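PDB 5I0Y: periplasmic protein-probably involved in high-affinity Fe2+ transport from Escherichia coli F11, which binds copper and probably takes part in high-affinity ferrous iron transport in the periplasm of this uropathogenic strain. Local coordinates for residues I65-I70 with A122-H127. The protein carries 1 engineered substitution. Numbering follows the deposited sequence.
Sequences IPYLTI and AGMHRH. With CU (copper (II) ion), chain C.
Met-124 packs obliquely against Tyr-67, the two side chains crossing at about a right angle. At its root, Met-124 CB sits 3.9 Å from Tyr-67 CG and equally near Tyr-67 CB. CG stands anti to the backbone N (chi1 172°), and the next torsion is also extended, carrying the sulfur along the ring's CD2 side. SD lies 5.1 Å from the centroid of the Tyr-67 ring, 54° off its normal, an oblique Met-aromatic contact. A bend at the last torsion (chi3 -98°) then brings the methyl in obliquely on the CD2-CE2 side, where CE meets Tyr-67 CD2 at 3.6 Å and CE2 a little farther off. CE also touches Pro-66 CG at 3.9 Å, so one methyl touches both residues.

Nearer the start of 122-127, the methyl of Ala-122 faces the backbone of 65-70. Its CB lies 3.3 Å from Tyr-67 O and 4.0 Å from Thr-69 OG1, while Ala-122 O approaches the ring obliquely near CD1. No hydrogen bond joins the two segments; they meet by apolar and van der Waals contacts.

The tyrosine's polar end is satisfied across the dimer: its OH hydrogen-bonds the backbone N of Tyr-67 of the second subunit. Met-124 packs on Met-90 of that subunit, a copper ligand. Farther along, His-127 NE2 binds a copper ion (2.3 Å from NE2 to CU) together with His-44, Met-90 and His-97 of the second subunit. The arrangement thus belongs to the dimer interface of a beta-sandwich protein: a Met-aromatic contact where the lead-in to strand 69-76 meets the lead-in to strand 125-127, which pairs in parallel with the second subunit and delivers a histidine to an intersubunit copper site.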
# COMPACT_ATOMS: atom_id res chain seq x y z
N ILE B 65 5.60 -2.21 -3.69
CA ILE B 65 4.80 -1.42 -4.62
C ILE B 65 3.34 -1.54 -4.17
O ILE B 65 2.76 -2.61 -4.28
CB ILE B 65 4.95 -1.92 -6.06
CG1 ILE B 65 6.44 -1.94 -6.51
CG2 ILE B 65 4.10 -1.06 -6.99
CD1 ILE B 65 7.15 -0.59 -6.53
N PRO B 66 2.75 -0.45 -3.66
CA PRO B 66 1.38 -0.47 -3.13
C PRO B 66 0.34 -0.17 -4.19
O PRO B 66 0.68 0.26 -5.30
CB PRO B 66 1.42 0.67 -2.10
CG PRO B 66 2.28 1.70 -2.76
CD PRO B 66 3.33 0.91 -3.54
N TYR B 67 -0.93 -0.44 -3.87
CA TYR B 67 -2.08 -0.07 -4.72
C TYR B 67 -2.15 -0.82 -6.05
O TYR B 67 -2.83 -0.37 -6.97
CB TYR B 67 -2.18 1.46 -4.94
CG TYR B 67 -2.44 2.16 -3.64
CD1 TYR B 67 -3.75 2.31 -3.16
CD2 TYR B 67 -1.39 2.66 -2.88
CE1 TYR B 67 -3.98 2.96 -1.95
CE2 TYR B 67 -1.62 3.29 -1.67
CZ TYR B 67 -2.90 3.44 -1.22
OH TYR B 67 -3.07 4.08 -0.01
N LEU B 68 -1.50 -1.98 -6.13
CA LEU B 68 -1.63 -2.79 -7.34
C LEU B 68 -2.95 -3.55 -7.35
O LEU B 68 -3.56 -3.79 -6.30
CB LEU B 68 -0.47 -3.78 -7.46
CG LEU B 68 0.90 -3.13 -7.62
CD1 LEU B 68 1.99 -4.19 -7.65
CD2 LEU B 68 1.00 -2.25 -8.86
N THR B 69 -3.41 -3.94 -8.54
CA THR B 69 -4.56 -4.82 -8.70
C THR B 69 -4.03 -6.06 -9.41
O THR B 69 -3.45 -5.98 -10.50
CB THR B 69 -5.63 -4.13 -9.54
OG1 THR B 69 -5.99 -2.91 -8.87
CG2 THR B 69 -6.87 -5.02 -9.69
N ILE B 70 -4.24 -7.20 -8.78
CA ILE B 70 -3.62 -8.43 -9.26
C ILE B 70 -4.61 -9.57 -9.21
O ILE B 70 -5.21 -9.84 -8.15
CB ILE B 70 -2.37 -8.82 -8.44
CG1 ILE B 70 -1.41 -7.63 -8.36
CG2 ILE B 70 -1.68 -10.03 -9.07
CD1 ILE B 70 -0.22 -7.88 -7.47
N ALA B 122 -6.26 1.53 -8.59
CA ALA B 122 -6.78 1.41 -7.23
C ALA B 122 -6.75 2.73 -6.48
O ALA B 122 -7.05 2.77 -5.29
CB ALA B 122 -6.02 0.32 -6.45
N GLY B 123 -6.38 3.82 -7.16
CA GLY B 123 -6.56 5.15 -6.57
C GLY B 123 -5.32 5.88 -6.08
O GLY B 123 -5.44 6.88 -5.36
N MET B 124 -4.13 5.40 -6.44
CA MET B 124 -2.92 6.15 -6.14
C MET B 124 -2.67 7.12 -7.29
O MET B 124 -2.77 6.73 -8.46
CB MET B 124 -1.72 5.24 -5.90
CG MET B 124 -0.41 6.00 -5.77
SD MET B 124 0.98 4.97 -5.28
CE MET B 124 1.01 5.30 -3.51
N HIS B 125 -2.35 8.36 -6.94
CA HIS B 125 -2.15 9.44 -7.92
C HIS B 125 -0.73 9.90 -7.98
O HIS B 125 -0.23 10.49 -7.01
CB HIS B 125 -3.04 10.62 -7.56
CG HIS B 125 -4.50 10.29 -7.58
ND1 HIS B 125 -5.29 10.57 -8.63
CD2 HIS B 125 -5.30 9.63 -6.65
CE1 HIS B 125 -6.54 10.13 -8.38
NE2 HIS B 125 -6.55 9.55 -7.18
N ARG B 126 -0.08 9.72 -9.12
CA ARG B 126 1.30 10.19 -9.27
C ARG B 126 1.35 11.70 -9.55
O ARG B 126 0.50 12.23 -10.28
CB ARG B 126 2.05 9.43 -10.37
CG ARG B 126 1.54 9.71 -11.77
CD ARG B 126 2.33 8.99 -12.84
NE ARG B 126 1.73 9.38 -14.11
CZ ARG B 126 2.28 10.22 -14.99
NH1 ARG B 126 3.49 10.72 -14.78
NH2 ARG B 126 1.62 10.53 -16.09
N HIS B 127 2.35 12.35 -8.97
CA HIS B 127 2.74 13.70 -9.39
C HIS B 127 3.31 13.67 -10.79
O HIS B 127 4.05 12.75 -11.14
CB HIS B 127 3.75 14.30 -8.42
CG HIS B 127 3.16 14.69 -7.07
ND1 HIS B 127 3.59 15.76 -6.39
CD2 HIS B 127 2.15 14.09 -6.28
CE1 HIS B 127 2.92 15.86 -5.22
NE2 HIS B 127 2.03 14.86 -5.16
CU CU C . 0.43 14.59 -3.59